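Side-chain contacts in cyclic AMP receptor protein (Thermus thermophilus, PDB 4EV0), which binds cyclic AMP as a homodimer and, in its presence, activates transcription from six promoters through a winged helix-turn-helix DNA-binding domain: residues 31-36 against 42-47; 51-56 against 72-77; 103-108 against 114-119. All coordinates share one frame; numbering follows the deposited sequence.

In the fold
All three contacts are buried. Interactions 1 and 2 lie about 7 Å apart, centre to centre, inside the cyclic nucleotide-binding domain; each joins one sheet to the other by apolar contacts, and both touch the same cyclic AMP. Y44 and F74 sit on adjacent strands, their rings in contact and their backbones joined by a hydrogen bond, Y44 N to F74 O (2.8 Å). Interaction 2 adds polar ligand binding at its G75-M77 end. Interaction 3, its centre about 18 Å from both of theirs, packs helix on helix beside the second subunit, its apolar contact edged by a tyrosine-histidine bond between chains. L119 connects it to the others, touching L43, L73 and E76.

Interaction 1 of 3, residues 31-36 against 42-47; sequences KPIFYQ and ALYLVA. With CMP (adenosine-3',5'-cyclic-monophosphate), chain G.
F34 and Y44 meet in the interior between two sheets, with CE2 of F34 lying 3.7 Å from CE1 of Y44. The tyrosine carbon comes in at the rim of the phenylalanine ring, close to its plane, while the two side chains pass each other in opposite directions. I33 adds a lighter touch: its CG2 sits over one face of the Y44 ring, 4.5 Å from CE1. Contact across the pair is wholly apolar and modest in extent, burying 105 Å² in all.

Neighbouring carbons of the F34 ring, CE1 and CZ, touch the ligand. CE1 of F34 is 3.5 Å from O5' of cyclic AMP, and CZ is 3.6 Å from the same oxygen, which meets the ring obliquely. The ring is set there by a chi1 of 56°, which holds CG between the backbone N and the carbonyl carbon. R85, which binds cyclic AMP, makes a cation-pi contact with F34 and donates a hydrogen bond to the carbonyl oxygen of A42.

Further out, Y44 is flanked by F74, their ring planes about 25° apart, and touches A99 of strand 95-101. I33 rests on L97 and on V51. Both I33 and F34 face A89 in a classic beta bulge, which allows these successive residues to point their side chains inward together. Strands 32-34 and 42-46 belong to different antiparallel sheets, and this facing of sheets around an apolar interior is characteristic of the cyclic nucleotide-binding beta-roll.

Interaction 2 of 3, residues 51-56 against 72-77; sequences VRLFRT and ELFGEM. With CMP (adenosine-3',5'-cyclic-monophosphate), chain G.
V51 lies over one face of the F74 ring, its CG1 4.2 Å from the ring centroid and 19° off the normal, a CH-pi contact offset toward the rim at CZ. L53 meets the same ring obliquely, CD2 to CD2 of F74 at 4.0 Å. This is the close-packed, wholly apolar part. Beyond it the two segments diverge around cyclic AMP: CD1 of L53 approaches the ribose O4' at 3.8 Å, while residues 75-77 supply polar contacts from the other segment. G75 N donates to O2' (2.8 Å, 153°), and that hydroxyl gives a very short bond to OE1 of E76 (2.5 Å). M77 N reaches O3' only weakly. OE2 of E76 forms a salt bridge with R126, so the carboxylate sits between the ribose hydroxyl and the R126 guanidinium. Without this carboxylate, as with an alanine here, the hydroxyl would probably lose its acceptor and R126 this charged mate. Away from F74 the strand opens toward solvent at T56, while R55 stays buried, salt-bridged to D135 of the second subunit. Strand 51-57 runs between strands 88-91 and 61-68 in one sheet; strand 73-74 edges the other beside 42-46 and leads into helix 76-81.

Interaction 3 of 3, residues 103-108 against 114-119; sequences EDYLAL and LVAHNL. With SO4 (sulfate ion), chain H.
Two successive helices, 102-111 and 114-135, pack here at the start of the long helix that lies along the second subunit; Y105 contributes most, against L119 and A116, and L108 packs on V115. The short segments run at 116° to each other, with their axes 10.4 Å apart at the closest point.

CD1 of L119 comes to 3.6 Å from CE1 of Y105, the two side chains approaching from opposite directions and the methyl group meeting the ring obliquely. With CG of Y105 roughly anti to its backbone nitrogen (chi1 154°), the ring extends toward helix 114-135 although the bond leaving its backbone runs alongside the gap. The hydroxyl then passes the methyl group of A116, OH to CB at 4.1 Å, and is hydrogen-bonded to ND1 of H117 of the second subunit. Symmetrically, H117 of this chain pairs with Y105 of the second subunit. The buried phenol oxygen is thus satisfied across the dimer interface.

About one turn further along its helix, L108 meets V115 more loosely, CD2 to CG2 at 4.3 Å; V115 projects from its backbone toward helix 102-111. Y105 also rests on L79 and L80 of helix 76-81, while L119 touches E76, a residue that binds cyclic AMP.

At the N-terminal end of helix 114-135, the backbone nitrogen of L114 donates to O4 of a sulfate (3.0 Å, 160°), which R110 of the second subunit also holds; the ion probably comes from the crystallisation liquor. Here A116 packs on A116 of the second subunit, so apolar helix packing within one chain runs directly into contact between chains, an arrangement typical of the dimerisation helix in CRP-family regulators.

Interaction 1 of 3, residues 31-36 against 42-47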
loop_
_atom_site.group_PDB
_atom_site.type_symbol
_atom_site.label_atom_id
_atom_site.label_comp_id
_atom_site.label_asym_id
_atom_site.label_seq_id
_atom_site.Cartn_x
_atom_site.Cartn_y
_atom_site.Cartn_z
ATOM N N LYS B 31 -14.014 20.111 15.476
ATOM C CA LYS B 31 -14.982 20.285 14.392
ATOM C C LYS B 31 -14.581 19.468 13.173
ATOM O O LYS B 31 -13.410 19.458 12.779
ATOM C CB LYS B 31 -15.159 21.760 14.006
ATOM C CG LYS B 31 -16.063 22.564 14.946
ATOM C CD LYS B 31 -17.510 22.709 14.430
ATOM C CE LYS B 31 -18.385 23.399 15.497
ATOM N NZ LYS B 31 -19.822 23.605 15.119
ATOM N N PRO B 32 -15.557 18.764 12.582
ATOM C CA PRO B 32 -15.351 18.038 11.327
ATOM C C PRO B 32 -15.140 19.033 10.200
ATOM O O PRO B 32 -15.859 20.031 10.118
ATOM C CB PRO B 32 -16.676 17.296 11.123
ATOM C CG PRO B 32 -17.341 17.299 12.459
ATOM C CD PRO B 32 -16.915 18.571 13.112
ATOM N N ILE B 33 -14.150 18.773 9.357
ATOM C CA ILE B 33 -13.880 19.625 8.217
ATOM C C ILE B 33 -14.722 19.106 7.047
ATOM O O ILE B 33 -15.504 19.862 6.448
ATOM C CB ILE B 33 -12.381 19.669 7.922
ATOM C CG1 ILE B 33 -11.640 20.242 9.134
ATOM C CG2 ILE B 33 -12.094 20.496 6.697
ATOM C CD1 ILE B 33 -10.398 19.453 9.533
ATOM N N PHE B 34 -14.583 17.814 6.754
ATOM C CA PHE B 34 -15.514 17.094 5.877
ATOM C C PHE B 34 -15.508 15.602 6.223
ATOM O O PHE B 34 -14.671 15.135 7.007
ATOM C CB PHE B 34 -15.208 17.317 4.389
ATOM C CG PHE B 34 -13.798 16.951 3.989
ATOM C CD1 PHE B 34 -13.407 15.620 3.881
ATOM C CD2 PHE B 34 -12.865 17.938 3.706
ATOM C CE1 PHE B 34 -12.120 15.287 3.519
ATOM C CE2 PHE B 34 -11.557 17.601 3.337
ATOM C CZ PHE B 34 -11.193 16.283 3.242
ATOM N N TYR B 35 -16.434 14.867 5.611
ATOM C CA TYR B 35 -16.572 13.431 5.830
ATOM C C TYR B 35 -16.287 12.611 4.580
ATOM O O TYR B 35 -16.402 13.104 3.461
ATOM C CB TYR B 35 -17.985 13.118 6.314
ATOM C CG TYR B 35 -18.251 13.542 7.736
ATOM C CD1 TYR B 35 -17.292 13.353 8.727
ATOM C CD2 TYR B 35 -19.457 14.129 8.092
ATOM C CE1 TYR B 35 -17.530 13.733 10.039
ATOM C CE2 TYR B 35 -19.708 14.517 9.404
ATOM C CZ TYR B 35 -18.739 14.317 10.375
ATOM O OH TYR B 35 -18.979 14.699 11.681
ATOM N N GLN B 36 -15.906 11.355 4.793
ATOM C CA GLN B 36 -15.749 10.381 3.721
ATOM C C GLN B 36 -17.100 10.231 3.032
ATOM O O GLN B 36 -18.127 10.113 3.705
ATOM C CB GLN B 36 -15.280 9.029 4.302
ATOM C CG GLN B 36 -14.904 7.949 3.273
ATOM C CD GLN B 36 -14.363 6.661 3.931
ATOM O OE1 GLN B 36 -14.022 6.657 5.117
ATOM N NE2 GLN B 36 -14.298 5.568 3.160
ATOM N N ALA B 42 -12.648 21.343 -3.110
ATOM C CA ALA B 42 -11.457 22.085 -2.701
ATOM C C ALA B 42 -10.428 21.229 -1.965
ATOM O O ALA B 42 -10.778 20.247 -1.291
ATOM C CB ALA B 42 -11.857 23.271 -1.832
ATOM N N LEU B 43 -9.158 21.613 -2.091
ATOM C CA LEU B 43 -8.107 21.038 -1.253
ATOM C C LEU B 43 -7.740 22.055 -0.187
ATOM O O LEU B 43 -8.137 23.216 -0.271
ATOM C CB LEU B 43 -6.872 20.648 -2.074
ATOM C CG LEU B 43 -6.156 21.702 -2.930
ATOM C CD1 LEU B 43 -5.199 22.594 -2.124
ATOM C CD2 LEU B 43 -5.426 21.028 -4.081
ATOM N N TYR B 44 -6.969 21.633 0.805
ATOM C CA TYR B 44 -6.615 22.514 1.903
ATOM C C TYR B 44 -5.140 22.397 2.265
ATOM O O TYR B 44 -4.576 21.296 2.310
ATOM C CB TYR B 44 -7.463 22.211 3.154
ATOM C CG TYR B 44 -8.965 22.268 2.963
ATOM C CD1 TYR B 44 -9.675 21.148 2.560
ATOM C CD2 TYR B 44 -9.673 23.437 3.200
ATOM C CE1 TYR B 44 -11.048 21.186 2.387
ATOM C CE2 TYR B 44 -11.057 23.492 3.027
ATOM C CZ TYR B 44 -11.737 22.359 2.624
ATOM O OH TYR B 44 -13.106 22.397 2.452
ATOM N N LEU B 45 -4.532 23.549 2.522
ATOM C CA LEU B 45 -3.249 23.631 3.202
ATOM C C LEU B 45 -3.530 23.971 4.655
ATOM O O LEU B 45 -4.452 24.733 4.948
ATOM C CB LEU B 45 -2.406 24.743 2.586
ATOM C CG LEU B 45 -1.206 24.386 1.709
ATOM C CD1 LEU B 45 -1.310 22.966 1.146
ATOM C CD2 LEU B 45 -1.077 25.399 0.593
ATOM N N VAL B 46 -2.751 23.406 5.572
ATOM C CA VAL B 46 -2.873 23.765 6.982
ATOM C C VAL B 46 -1.976 24.962 7.281
ATOM O O VAL B 46 -0.755 24.885 7.139
ATOM C CB VAL B 46 -2.503 22.596 7.915
ATOM C CG1 VAL B 46 -2.385 23.085 9.359
ATOM C CG2 VAL B 46 -3.522 21.471 7.789
ATOM N N ALA B 47 -2.590 26.079 7.661
ATOM C CA ALA B 47 -1.839 27.266 8.054
ATOM C C ALA B 47 -1.418 27.193 9.533
ATOM O O ALA B 47 -0.300 27.575 9.895
ATOM C CB ALA B 47 -2.655 28.502 7.797
HETATM P P CMP G . -9.846 13.682 -0.631
HETATM O O1P CMP G . -10.361 14.892 -1.353
HETATM O O2P CMP G . -10.082 12.316 -1.236
HETATM O "O5'" CMP G . -10.353 13.692 0.902
HETATM C "C5'" CMP G . -9.640 12.990 1.919
HETATM C "C4'" CMP G . -8.181 13.223 1.731
HETATM O "O4'" CMP G . -7.372 12.356 2.548
HETATM C "C3'" CMP G . -7.683 12.917 0.353
HETATM O "O3'" CMP G . -8.209 13.806 -0.611
HETATM C "C2'" CMP G . -6.182 12.965 0.570
HETATM O "O2'" CMP G . -5.735 14.299 0.733
HETATM C "C1'" CMP G . -6.092 12.263 1.936
HETATM N N9 CMP G . -5.734 10.849 1.791
HETATM C C8 CMP G . -6.437 9.892 1.160
HETATM N N7 CMP G . -5.753 8.714 1.211
HETATM C C5 CMP G . -4.603 8.925 1.885
HETATM C C6 CMP G . -3.437 8.110 2.315
HETATM N N6 CMP G . -3.373 6.785 2.007
HETATM N N1 CMP G . -2.450 8.741 3.008
HETATM C C2 CMP G . -2.506 10.049 3.307
HETATM N N3 CMP G . -3.544 10.845 2.958
HETATM C C4 CMP G . -4.594 10.344 2.261
#

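Interaction 2 of 3, residues 51-56 against 72-77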
loop_
_atom_site.group_PDB
_atom_site.type_symbol
_atom_site.label_atom_id
_atom_site.label_comp_id
_atom_site.label_asym_id
_atom_site.label_seq_id
_atom_site.Cartn_x
_atom_site.Cartn_y
_atom_site.Cartn_z
ATOM N N VAL B 51 -4.744 18.552 11.914
ATOM C CA VAL B 51 -5.863 17.864 11.292
ATOM C C VAL B 51 -5.665 16.353 11.315
ATOM O O VAL B 51 -4.574 15.878 11.057
ATOM C CB VAL B 51 -6.055 18.354 9.848
ATOM C CG1 VAL B 51 -7.040 17.469 9.088
ATOM C CG2 VAL B 51 -6.512 19.808 9.848
ATOM N N ARG B 52 -6.708 15.595 11.637
ATOM C CA ARG B 52 -6.624 14.148 11.506
ATOM C C ARG B 52 -7.497 13.621 10.369
ATOM O O ARG B 52 -8.677 13.975 10.258
ATOM C CB ARG B 52 -6.990 13.432 12.808
ATOM C CG ARG B 52 -6.920 11.921 12.680
ATOM C CD ARG B 52 -7.105 11.231 14.020
ATOM N NE ARG B 52 -8.492 11.314 14.458
ATOM C CZ ARG B 52 -9.356 10.307 14.405
ATOM N NH1 ARG B 52 -8.972 9.121 13.937
ATOM N NH2 ARG B 52 -10.606 10.496 14.831
ATOM N N LEU B 53 -6.897 12.774 9.536
ATOM C CA LEU B 53 -7.597 12.052 8.481
ATOM C C LEU B 53 -7.825 10.594 8.875
ATOM O O LEU B 53 -6.948 9.956 9.461
ATOM C CB LEU B 53 -6.766 12.064 7.204
ATOM C CG LEU B 53 -6.314 13.426 6.692
ATOM C CD1 LEU B 53 -5.272 13.256 5.597
ATOM C CD2 LEU B 53 -7.506 14.229 6.185
ATOM N N PHE B 54 -8.999 10.068 8.538
ATOM C CA PHE B 54 -9.332 8.678 8.839
ATOM C C PHE B 54 -10.426 8.153 7.919
ATOM O O PHE B 54 -11.246 8.911 7.408
ATOM C CB PHE B 54 -9.754 8.497 10.305
ATOM C CG PHE B 54 -11.010 9.270 10.692
ATOM C CD1 PHE B 54 -10.926 10.585 11.139
ATOM C CD2 PHE B 54 -12.263 8.669 10.639
ATOM C CE1 PHE B 54 -12.086 11.301 11.518
ATOM C CE2 PHE B 54 -13.415 9.368 11.011
ATOM C CZ PHE B 54 -13.326 10.691 11.448
ATOM N N ARG B 55 -10.426 6.845 7.722
ATOM C CA ARG B 55 -11.454 6.167 6.958
ATOM C C ARG B 55 -12.285 5.352 7.926
ATOM O O ARG B 55 -11.807 4.966 8.999
ATOM C CB ARG B 55 -10.825 5.235 5.903
ATOM C CG ARG B 55 -10.439 5.947 4.582
ATOM C CD ARG B 55 -9.713 5.032 3.579
ATOM N NE ARG B 55 -10.560 3.989 3.010
ATOM C CZ ARG B 55 -11.251 4.103 1.876
ATOM N NH1 ARG B 55 -11.221 5.238 1.179
ATOM N NH2 ARG B 55 -11.981 3.082 1.434
ATOM N N THR B 56 -13.525 5.072 7.554
ATOM C CA THR B 56 -14.403 4.300 8.421
ATOM C C THR B 56 -14.792 3.000 7.725
ATOM O O THR B 56 -15.123 2.993 6.540
ATOM C CB THR B 56 -15.652 5.128 8.851
ATOM O OG1 THR B 56 -15.217 6.335 9.481
ATOM C CG2 THR B 56 -16.516 4.356 9.839
ATOM N N GLU B 72 1.133 21.279 5.556
ATOM C CA GLU B 72 0.747 20.008 4.960
ATOM C C GLU B 72 -0.593 20.104 4.240
ATOM O O GLU B 72 -1.431 20.941 4.577
ATOM C CB GLU B 72 0.749 18.896 6.015
ATOM C CG GLU B 72 2.149 18.346 6.325
ATOM C CD GLU B 72 2.154 17.349 7.476
ATOM O OE1 GLU B 72 1.932 17.773 8.638
ATOM O OE2 GLU B 72 2.381 16.139 7.219
ATOM N N LEU B 73 -0.787 19.228 3.259
ATOM C CA LEU B 73 -1.911 19.303 2.338
ATOM C C LEU B 73 -2.878 18.119 2.457
ATOM O O LEU B 73 -2.451 16.989 2.692
ATOM C CB LEU B 73 -1.353 19.377 0.916
ATOM C CG LEU B 73 -2.288 19.408 -0.288
ATOM C CD1 LEU B 73 -1.659 20.272 -1.364
ATOM C CD2 LEU B 73 -2.524 18.025 -0.832
ATOM N N PHE B 74 -4.177 18.378 2.282
ATOM C CA PHE B 74 -5.171 17.301 2.165
ATOM C C PHE B 74 -6.393 17.695 1.330
ATOM O O PHE B 74 -6.659 18.879 1.134
ATOM C CB PHE B 74 -5.625 16.804 3.539
ATOM C CG PHE B 74 -6.325 17.850 4.373
ATOM C CD1 PHE B 74 -5.595 18.807 5.074
ATOM C CD2 PHE B 74 -7.716 17.874 4.461
ATOM C CE1 PHE B 74 -6.239 19.769 5.855
ATOM C CE2 PHE B 74 -8.365 18.831 5.232
ATOM C CZ PHE B 74 -7.623 19.775 5.937
ATOM N N GLY B 75 -7.132 16.691 0.860
ATOM C CA GLY B 75 -8.359 16.902 0.114
ATOM C C GLY B 75 -8.146 17.147 -1.373
ATOM O O GLY B 75 -9.009 17.712 -2.064
ATOM N N GLU B 76 -6.995 16.715 -1.877
ATOM C CA GLU B 76 -6.635 16.974 -3.270
ATOM C C GLU B 76 -7.297 16.000 -4.254
ATOM O O GLU B 76 -7.389 16.277 -5.442
ATOM C CB GLU B 76 -5.109 16.989 -3.438
ATOM C CG GLU B 76 -4.435 15.615 -3.374
ATOM C CD GLU B 76 -4.461 14.958 -1.982
ATOM O OE1 GLU B 76 -4.567 15.667 -0.949
ATOM O OE2 GLU B 76 -4.368 13.710 -1.922
ATOM N N MET B 77 -7.780 14.870 -3.760
ATOM C CA MET B 77 -8.341 13.860 -4.648
ATOM C C MET B 77 -9.705 14.274 -5.215
ATOM O O MET B 77 -9.915 14.211 -6.424
ATOM C CB MET B 77 -8.365 12.488 -3.967
ATOM C CG MET B 77 -6.952 11.962 -3.664
ATOM S SD MET B 77 -6.764 10.688 -2.360
ATOM C CE MET B 77 -7.830 9.379 -2.932
HETATM P P CMP G . -9.846 13.682 -0.631
HETATM O O1P CMP G . -10.361 14.892 -1.353
HETATM O O2P CMP G . -10.082 12.316 -1.236
HETATM O "O5'" CMP G . -10.353 13.692 0.902
HETATM C "C5'" CMP G . -9.640 12.990 1.919
HETATM C "C4'" CMP G . -8.181 13.223 1.731
HETATM O "O4'" CMP G . -7.372 12.356 2.548
HETATM C "C3'" CMP G . -7.683 12.917 0.353
HETATM O "O3'" CMP G . -8.209 13.806 -0.611
HETATM C "C2'" CMP G . -6.182 12.965 0.570
HETATM O "O2'" CMP G . -5.735 14.299 0.733
HETATM C "C1'" CMP G . -6.092 12.263 1.936
HETATM N N9 CMP G . -5.734 10.849 1.791
HETATM C C8 CMP G . -6.437 9.892 1.160
HETATM N N7 CMP G . -5.753 8.714 1.211
HETATM C C5 CMP G . -4.603 8.925 1.885
HETATM C C6 CMP G . -3.437 8.110 2.315
HETATM N N6 CMP G . -3.373 6.785 2.007
HETATM N N1 CMP G . -2.450 8.741 3.008
HETATM C C2 CMP G . -2.506 10.049 3.307
HETATM N N3 CMP G . -3.544 10.845 2.958
HETATM C C4 CMP G . -4.594 10.344 2.261
#

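Interaction 3 of 3, residues 103-108 against 114-119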
loop_
_atom_site.group_PDB
_atom_site.type_symbol
_atom_site.label_atom_id
_atom_site.label_comp_id
_atom_site.label_asym_id
_atom_site.label_seq_id
_atom_site.Cartn_x
_atom_site.Cartn_y
_atom_site.Cartn_z
ATOM N N GLU B 103 -12.097 25.636 -9.445
ATOM C CA GLU B 103 -12.004 26.655 -10.487
ATOM C C GLU B 103 -10.779 27.549 -10.294
ATOM O O GLU B 103 -10.176 27.999 -11.267
ATOM C CB GLU B 103 -13.283 27.502 -10.567
ATOM C CG GLU B 103 -14.533 26.723 -10.967
ATOM C CD GLU B 103 -14.293 25.802 -12.159
ATOM O OE1 GLU B 103 -14.251 26.301 -13.310
ATOM O OE2 GLU B 103 -14.135 24.574 -11.942
ATOM N N ASP B 104 -10.404 27.797 -9.042
ATOM C CA ASP B 104 -9.245 28.642 -8.777
ATOM C C ASP B 104 -7.947 27.882 -8.980
ATOM O O ASP B 104 -6.935 28.460 -9.384
ATOM C CB ASP B 104 -9.311 29.237 -7.377
ATOM C CG ASP B 104 -10.441 30.230 -7.227
ATOM O OD1 ASP B 104 -10.565 31.130 -8.091
ATOM O OD2 ASP B 104 -11.212 30.101 -6.255
ATOM N N TYR B 105 -7.991 26.581 -8.708
ATOM C CA TYR B 105 -6.870 25.705 -8.975
ATOM C C TYR B 105 -6.580 25.643 -10.485
ATOM O O TYR B 105 -5.425 25.727 -10.906
ATOM C CB TYR B 105 -7.156 24.313 -8.391
ATOM C CG TYR B 105 -6.438 23.195 -9.087
ATOM C CD1 TYR B 105 -5.159 22.811 -8.692
ATOM C CD2 TYR B 105 -7.035 22.514 -10.137
ATOM C CE1 TYR B 105 -4.490 21.785 -9.332
ATOM C CE2 TYR B 105 -6.370 21.475 -10.793
ATOM C CZ TYR B 105 -5.100 21.114 -10.383
ATOM O OH TYR B 105 -4.439 20.090 -11.032
ATOM N N LEU B 106 -7.639 25.511 -11.284
ATOM C CA LEU B 106 -7.530 25.421 -12.742
ATOM C C LEU B 106 -6.884 26.655 -13.377
ATOM O O LEU B 106 -6.138 26.557 -14.355
ATOM C CB LEU B 106 -8.911 25.186 -13.367
ATOM C CG LEU B 106 -9.454 23.769 -13.172
ATOM C CD1 LEU B 106 -10.778 23.600 -13.891
ATOM C CD2 LEU B 106 -8.442 22.764 -13.671
ATOM N N ALA B 107 -7.179 27.822 -12.821
ATOM C CA ALA B 107 -6.573 29.041 -13.331
ATOM C C ALA B 107 -5.134 29.171 -12.820
ATOM O O ALA B 107 -4.274 29.727 -13.513
ATOM C CB ALA B 107 -7.418 30.277 -12.968
ATOM N N LEU B 108 -4.870 28.651 -11.621
ATOM C CA LEU B 108 -3.526 28.733 -11.046
ATOM C C LEU B 108 -2.472 27.910 -11.807
ATOM O O LEU B 108 -1.375 28.398 -12.087
ATOM C CB LEU B 108 -3.527 28.331 -9.571
ATOM C CG LEU B 108 -2.135 28.172 -8.940
ATOM C CD1 LEU B 108 -1.349 29.482 -9.032
ATOM C CD2 LEU B 108 -2.235 27.695 -7.483
ATOM N N LEU B 114 3.936 23.858 -12.261
ATOM C CA LEU B 114 4.712 23.163 -11.250
ATOM C C LEU B 114 3.872 22.830 -10.003
ATOM O O LEU B 114 4.254 21.960 -9.189
ATOM C CB LEU B 114 5.947 23.985 -10.878
ATOM C CG LEU B 114 7.115 23.219 -10.255
ATOM C CD1 LEU B 114 7.606 22.101 -11.200
ATOM C CD2 LEU B 114 8.250 24.168 -9.871
ATOM N N VAL B 115 2.731 23.508 -9.860
ATOM C CA VAL B 115 1.796 23.202 -8.780
ATOM C C VAL B 115 1.072 21.894 -9.055
ATOM O O VAL B 115 0.895 21.078 -8.159
ATOM C CB VAL B 115 0.751 24.316 -8.581
ATOM C CG1 VAL B 115 -0.298 23.882 -7.563
ATOM C CG2 VAL B 115 1.431 25.601 -8.146
ATOM N N ALA B 116 0.646 21.703 -10.296
ATOM C CA ALA B 116 0.010 20.454 -10.674
ATOM C C ALA B 116 1.000 19.305 -10.531
ATOM O O ALA B 116 0.655 18.251 -9.998
ATOM C CB ALA B 116 -0.519 20.527 -12.096
ATOM N N HIS B 117 2.229 19.512 -11.005
ATOM C CA HIS B 117 3.266 18.493 -10.894
ATOM C C HIS B 117 3.563 18.153 -9.446
ATOM O O HIS B 117 3.757 16.984 -9.109
ATOM C CB HIS B 117 4.561 18.934 -11.558
ATOM C CG HIS B 117 5.760 18.171 -11.081
ATOM N ND1 HIS B 117 6.160 16.976 -11.648
ATOM C CD2 HIS B 117 6.636 18.426 -10.079
ATOM C CE1 HIS B 117 7.238 16.539 -11.023
ATOM N NE2 HIS B 117 7.549 17.402 -10.070
ATOM N N ASN B 118 3.592 19.174 -8.589
ATOM C CA ASN B 118 3.854 18.949 -7.172
ATOM C C ASN B 118 2.773 18.119 -6.503
ATOM O O ASN B 118 3.073 17.335 -5.594
ATOM C CB ASN B 118 4.101 20.259 -6.426
ATOM C CG ASN B 118 5.509 20.782 -6.628
ATOM O OD1 ASN B 118 6.434 20.022 -6.921
ATOM N ND2 ASN B 118 5.677 22.084 -6.488
ATOM N N LEU B 119 1.525 18.269 -6.942
ATOM C CA LEU B 119 0.446 17.418 -6.437
ATOM C C LEU B 119 0.691 15.974 -6.872
ATOM O O LEU B 119 0.589 15.045 -6.063
ATOM C CB LEU B 119 -0.929 17.868 -6.937
ATOM C CG LEU B 119 -1.611 19.093 -6.307
ATOM C CD1 LEU B 119 -2.786 19.541 -7.172
ATOM C CD2 LEU B 119 -2.083 18.799 -4.905
HETATM S S SO4 H . 6.515 27.098 -13.090
HETATM O O1 SO4 H . 6.203 28.235 -13.960
HETATM O O2 SO4 H . 7.256 26.104 -13.874
HETATM O O3 SO4 H . 7.340 27.530 -11.964
HETATM O O4 SO4 H . 5.271 26.515 -12.606
#